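Local coordinates for oxalate-binding protein (Thermotoga maritima, PDB 1O4T) that binds oxalate at a manganese(II) site in the cupin barrel of each subunit of a homodimer, and is a putative oxalate decarboxylase, at residues H73-E78 / E112-E117; E78-Y83 / F126-I131. All coordinates share one frame; numbering follows the deposited sequence.

Contact 1 (H73-E78 / E112-E117). With MN (manganese (II) ion), chain C; OXL (oxalate ion), chain D.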
# COMPACT_ATOMS: atom_id res chain seq x y z
N HIS A 73 -13.29 -9.32 -12.76
CA HIS A 73 -12.92 -10.66 -12.37
C HIS A 73 -13.22 -10.85 -10.90
O HIS A 73 -13.34 -9.89 -10.14
CB HIS A 73 -11.43 -10.93 -12.58
CG HIS A 73 -10.57 -9.98 -11.82
ND1 HIS A 73 -10.49 -8.65 -12.13
CD2 HIS A 73 -9.82 -10.15 -10.70
CE1 HIS A 73 -9.69 -8.04 -11.27
NE2 HIS A 73 -9.26 -8.94 -10.40
N LYS A 74 -13.30 -12.11 -10.53
CA LYS A 74 -13.73 -12.56 -9.22
C LYS A 74 -12.54 -13.03 -8.39
O LYS A 74 -11.60 -13.60 -8.92
CB LYS A 74 -14.68 -13.75 -9.40
CG LYS A 74 -15.28 -14.25 -8.13
CD LYS A 74 -16.29 -15.31 -8.43
CE LYS A 74 -16.92 -15.87 -7.17
NZ LYS A 74 -17.83 -16.95 -7.58
N HIS A 75 -12.64 -12.79 -7.09
CA HIS A 75 -11.70 -13.29 -6.10
C HIS A 75 -12.39 -14.29 -5.16
O HIS A 75 -13.47 -14.01 -4.68
CB HIS A 75 -11.10 -12.10 -5.34
CG HIS A 75 -10.12 -11.31 -6.17
ND1 HIS A 75 -8.83 -11.74 -6.37
CD2 HIS A 75 -10.27 -10.18 -6.91
CE1 HIS A 75 -8.21 -10.90 -7.18
NE2 HIS A 75 -9.05 -9.92 -7.50
N GLU A 76 -11.81 -15.47 -4.97
CA GLU A 76 -12.37 -16.43 -4.03
C GLU A 76 -11.26 -17.01 -3.21
O GLU A 76 -10.22 -17.39 -3.75
CB GLU A 76 -13.18 -17.56 -4.73
CG GLU A 76 -12.65 -17.95 -6.10
CD GLU A 76 -13.59 -18.83 -6.90
OE1 GLU A 76 -14.36 -19.66 -6.33
OE2 GLU A 76 -13.52 -18.69 -8.15
N GLY A 77 -11.48 -17.06 -1.90
CA GLY A 77 -10.49 -17.56 -0.99
C GLY A 77 -9.37 -16.57 -0.72
O GLY A 77 -8.32 -16.95 -0.21
N GLU A 78 -9.60 -15.31 -1.05
CA GLU A 78 -8.64 -14.23 -0.84
C GLU A 78 -9.38 -12.90 -0.88
O GLU A 78 -10.56 -12.87 -1.22
CB GLU A 78 -7.55 -14.24 -1.93
CG GLU A 78 -8.09 -13.98 -3.32
CD GLU A 78 -7.19 -14.44 -4.45
OE1 GLU A 78 -6.20 -15.15 -4.17
OE2 GLU A 78 -7.52 -14.09 -5.62
N GLU A 112 -16.47 -11.56 -4.05
CA GLU A 112 -16.83 -10.43 -4.89
C GLU A 112 -15.99 -10.34 -6.17
O GLU A 112 -14.88 -10.82 -6.22
CB GLU A 112 -16.67 -9.11 -4.14
CG GLU A 112 -17.37 -9.06 -2.80
CD GLU A 112 -17.37 -7.67 -2.19
OE1 GLU A 112 -16.34 -6.93 -2.23
OE2 GLU A 112 -18.43 -7.32 -1.65
N SER A 113 -16.53 -9.67 -7.17
CA SER A 113 -15.83 -9.41 -8.41
C SER A 113 -15.63 -7.92 -8.52
O SER A 113 -16.47 -7.14 -8.04
CB SER A 113 -16.64 -9.89 -9.60
OG SER A 113 -16.92 -11.27 -9.52
N HIS A 114 -14.51 -7.51 -9.14
CA HIS A 114 -14.21 -6.10 -9.34
C HIS A 114 -13.50 -5.79 -10.66
O HIS A 114 -13.06 -6.72 -11.37
CB HIS A 114 -13.40 -5.49 -8.14
CG HIS A 114 -11.99 -5.98 -8.02
ND1 HIS A 114 -11.15 -5.55 -7.00
CD2 HIS A 114 -11.29 -6.92 -8.70
CE1 HIS A 114 -9.99 -6.18 -7.09
NE2 HIS A 114 -10.05 -7.02 -8.11
N SER A 115 -13.42 -4.49 -10.95
CA SER A 115 -12.73 -3.96 -12.13
C SER A 115 -12.34 -2.55 -11.79
O SER A 115 -12.84 -1.99 -10.81
CB SER A 115 -13.62 -3.96 -13.37
OG SER A 115 -14.74 -3.13 -13.20
N ILE A 116 -11.47 -1.95 -12.60
CA ILE A 116 -11.12 -0.56 -12.40
C ILE A 116 -10.73 0.05 -13.72
O ILE A 116 -10.01 -0.58 -14.51
CB ILE A 116 -9.97 -0.43 -11.32
CG1 ILE A 116 -9.61 1.03 -11.05
CG2 ILE A 116 -8.73 -1.20 -11.72
CD1 ILE A 116 -8.86 1.24 -9.69
N GLU A 117 -11.25 1.25 -13.98
CA GLU A 117 -11.00 1.94 -15.24
C GLU A 117 -10.43 3.35 -15.04
O GLU A 117 -10.92 4.13 -14.18
CB GLU A 117 -12.29 2.03 -16.06
CG GLU A 117 -12.04 2.51 -17.48
CD GLU A 117 -13.27 2.47 -18.38
OE1 GLU A 117 -14.19 1.68 -18.10
OE2 GLU A 117 -13.27 3.21 -19.38
MN MN C . -8.37 -8.32 -8.53
C1 OXL D . -6.12 -7.24 -9.77
C2 OXL D . -5.79 -8.67 -9.75
O1 OXL D . -5.12 -6.42 -10.14
O2 OXL D . -4.62 -9.02 -10.31
O3 OXL D . -7.25 -6.81 -9.44
O4 OXL D . -6.52 -9.50 -9.20

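Contact 2 (E78-Y83 / F126-I131). With MN (manganese (II) ion), chain C; OXL (oxalate ion), chain D.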
# COMPACT_ATOMS: atom_id res chain seq x y z
N GLU A 78 -9.60 -15.31 -1.05
CA GLU A 78 -8.64 -14.23 -0.84
C GLU A 78 -9.38 -12.90 -0.88
O GLU A 78 -10.56 -12.87 -1.22
CB GLU A 78 -7.55 -14.24 -1.93
CG GLU A 78 -8.09 -13.98 -3.32
CD GLU A 78 -7.19 -14.44 -4.45
OE1 GLU A 78 -6.20 -15.15 -4.17
OE2 GLU A 78 -7.52 -14.09 -5.62
N PHE A 79 -8.69 -11.81 -0.55
CA PHE A 79 -9.27 -10.50 -0.71
C PHE A 79 -8.22 -9.55 -1.26
O PHE A 79 -7.03 -9.81 -1.13
CB PHE A 79 -9.93 -10.00 0.59
CG PHE A 79 -8.98 -9.79 1.74
CD1 PHE A 79 -8.75 -10.80 2.65
CD2 PHE A 79 -8.34 -8.57 1.92
CE1 PHE A 79 -7.90 -10.61 3.70
CE2 PHE A 79 -7.44 -8.39 2.98
CZ PHE A 79 -7.24 -9.43 3.88
N GLU A 80 -8.68 -8.49 -1.91
CA GLU A 80 -7.79 -7.50 -2.52
C GLU A 80 -8.06 -6.08 -2.07
O GLU A 80 -9.20 -5.67 -1.92
CB GLU A 80 -7.87 -7.57 -4.04
CG GLU A 80 -6.63 -7.03 -4.71
CD GLU A 80 -6.53 -7.34 -6.17
OE1 GLU A 80 -5.56 -6.90 -6.82
OE2 GLU A 80 -7.42 -8.01 -6.68
N ILE A 81 -6.98 -5.34 -1.87
CA ILE A 81 -7.02 -3.94 -1.53
C ILE A 81 -6.30 -3.17 -2.64
O ILE A 81 -5.19 -3.51 -3.02
CB ILE A 81 -6.27 -3.69 -0.19
CG1 ILE A 81 -6.81 -4.60 0.93
CG2 ILE A 81 -6.33 -2.19 0.21
CD1 ILE A 81 -5.80 -4.74 2.06
N TYR A 82 -6.92 -2.14 -3.17
CA TYR A 82 -6.21 -1.14 -3.93
C TYR A 82 -6.00 0.12 -3.07
O TYR A 82 -6.92 0.58 -2.38
CB TYR A 82 -7.01 -0.72 -5.14
CG TYR A 82 -7.36 -1.73 -6.21
CD1 TYR A 82 -8.39 -1.47 -7.11
CD2 TYR A 82 -6.66 -2.93 -6.37
CE1 TYR A 82 -8.69 -2.33 -8.13
CE2 TYR A 82 -6.95 -3.79 -7.39
CZ TYR A 82 -7.97 -3.51 -8.27
OH TYR A 82 -8.27 -4.42 -9.28
N TYR A 83 -4.80 0.69 -3.11
CA TYR A 83 -4.56 2.06 -2.66
C TYR A 83 -4.21 2.95 -3.87
O TYR A 83 -3.20 2.75 -4.58
CB TYR A 83 -3.48 2.11 -1.58
CG TYR A 83 -3.32 3.51 -1.02
CD1 TYR A 83 -4.01 3.90 0.11
CD2 TYR A 83 -2.52 4.43 -1.64
CE1 TYR A 83 -3.94 5.22 0.60
CE2 TYR A 83 -2.41 5.75 -1.16
CZ TYR A 83 -3.12 6.14 -0.01
OH TYR A 83 -3.04 7.43 0.47
N PHE A 126 -1.94 2.69 -8.86
CA PHE A 126 -2.35 2.23 -7.57
C PHE A 126 -1.57 1.00 -7.14
O PHE A 126 -1.00 0.25 -7.97
CB PHE A 126 -3.85 1.93 -7.55
CG PHE A 126 -4.31 0.94 -8.60
CD1 PHE A 126 -4.48 -0.39 -8.30
CD2 PHE A 126 -4.63 1.39 -9.89
CE1 PHE A 126 -4.91 -1.29 -9.29
CE2 PHE A 126 -5.09 0.52 -10.86
CZ PHE A 126 -5.24 -0.82 -10.56
N LEU A 127 -1.57 0.80 -5.84
CA LEU A 127 -1.05 -0.39 -5.23
C LEU A 127 -2.10 -1.46 -5.12
O LEU A 127 -3.21 -1.17 -4.74
CB LEU A 127 -0.59 -0.00 -3.83
CG LEU A 127 0.79 -0.38 -3.42
CD1 LEU A 127 1.83 0.20 -4.38
CD2 LEU A 127 0.94 0.12 -1.94
N ALA A 128 -1.75 -2.70 -5.42
CA ALA A 128 -2.68 -3.85 -5.31
C ALA A 128 -2.06 -4.92 -4.43
O ALA A 128 -0.93 -5.34 -4.67
CB ALA A 128 -2.99 -4.39 -6.66
N VAL A 129 -2.81 -5.38 -3.43
CA VAL A 129 -2.33 -6.37 -2.51
C VAL A 129 -3.41 -7.47 -2.36
O VAL A 129 -4.53 -7.19 -2.02
CB VAL A 129 -2.08 -5.77 -1.10
CG1 VAL A 129 -1.26 -6.74 -0.27
CG2 VAL A 129 -1.35 -4.47 -1.22
N ILE A 130 -3.06 -8.72 -2.62
CA ILE A 130 -4.02 -9.80 -2.49
C ILE A 130 -3.62 -10.61 -1.28
O ILE A 130 -2.50 -11.08 -1.24
CB ILE A 130 -4.07 -10.65 -3.77
CG1 ILE A 130 -4.49 -9.79 -4.96
CG2 ILE A 130 -5.06 -11.81 -3.59
CD1 ILE A 130 -4.38 -10.51 -6.34
N ILE A 131 -4.53 -10.78 -0.32
CA ILE A 131 -4.24 -11.48 0.91
C ILE A 131 -5.12 -12.74 0.96
O ILE A 131 -6.35 -12.69 0.74
CB ILE A 131 -4.44 -10.53 2.11
CG1 ILE A 131 -3.42 -9.37 2.03
CG2 ILE A 131 -4.32 -11.25 3.41
CD1 ILE A 131 -3.42 -8.39 3.20
MN MN C . -8.37 -8.32 -8.53
C1 OXL D . -6.12 -7.24 -9.77
C2 OXL D . -5.79 -8.67 -9.75
O1 OXL D . -5.12 -6.42 -10.14
O2 OXL D . -4.62 -9.02 -10.31
O3 OXL D . -7.25 -6.81 -9.44
O4 OXL D . -6.52 -9.50 -9.20

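Contact 1 (H73-E78 / E112-E117)
His73 and His114 have the same first torsion, with CG between the backbone N and the carbonyl carbon (chi1 59° and 69°). They form an antiparallel hydrogen-bonded pair on neighbouring strands, and their side chains lie side by side, pointing the same way. His75 follows just past the end of the first strand. All three bring NE2 to one manganese ion. The metal bond is 2.2 Å for His73 NE2 and 2.2 Å for His114 NE2. It is 2.0 Å for His75 NE2. The NE2 of His73 lies at the edge of the His114 ring, near its plane, and the planes of these two rings are at 61°. Glu80 OE2 and oxalate O3 and O4 complete the six ligand atoms, so this is the three-histidine, one-glutamate site of the cupin family. Second-shell bonds hold two of the rings. His75 ND1 gives a hydrogen bond of 2.8 Å to Glu78 OE2, which lies close to the ring plane and is likely to fix the rotation of that imidazole. His73 ND1 bonds to Gly71 O. The backbones are joined by His114 N to His73 O (2.8 Å) and His73 N to His114 O (3.0 Å). His75 N continues the pairing past the strand end with a nearly straight bond to Glu112 O (3.1 Å). On the sheet face away from the metal, Lys74 CB lies 3.3 Å from Ser113 OG. Strand 69-74 is the outermost strand of its sheet in this chain, with 113-117 between it and 88-93. Tyr82 of strand 78-86, in the other sheet, stacks on the His114 ring.

Contact 2 (E78-Y83 / F126-I131)
Strands 78-83 and 126-131 run antiparallel, their axes 4.5 Å apart at closest and 165° between their directions. They form part of the larger sheet of the double-stranded beta-helix, the cupin fold. Backbone hydrogen bonds pair Phe79 with Ile131, Ile81 with Val129 and Tyr83 with Leu127. The alternate residues Glu80, Tyr82, Ala128 and Ile130 face the metal. Glu80 CG is anti to the backbone N (chi1 -157°) and the chain is extended beyond it. Its OE2 binds manganese at 2.1 Å. Ile130 crosses beside this glutamate, with CG1 3.4 Å from Glu80 CD. The CD1 of Ile130 reaches towards the oxalate, and its CG2 packs on the carboxylate end of Glu78. Tyr82 OH donates a hydrogen bond of 2.6 Å to oxalate O3, which lies at the edge of the ring and in its plane. Phe126 CE1 sits over the centre of the Tyr82 ring, with the two planes at 45°. A phenylalanine in place of Tyr82 would probably leave oxalate O3 without its hydroxyl donor and so hold the anion less firmly. On the other face of the sheet, Phe79 meets His53 of the second subunit, and Leu127 packs on Tyr83 of that subunit. On this same face, within the chain, Ile131 CB makes a CH-pi contact over one face of the Phe79 ring, offset toward the rim and 3.9 Å from the centroid.

In the fold
Both contacts join antiparallel strands of one cupin domain and meet at the same manganese and oxalate. Contact 1 lies in the smaller sheet and is partly buried, with Lys74 exposed. Contact 2 lies within the larger sheet and is buried throughout. Their segments alternate along the chain and share Glu78. Contact 1 supplies three imidazoles. Contact 2 adds the carboxylate ligand, the tyrosine hydroxyl and an apolar wall. Across the site, His75 NE2 is 2.6 Å from Glu80 OE2 as fellow metal ligands. Ile116 CG2 packs on Phe126 CZ further along. Contact 2 also touches the second subunit through its other face, whereas contact 1 does not.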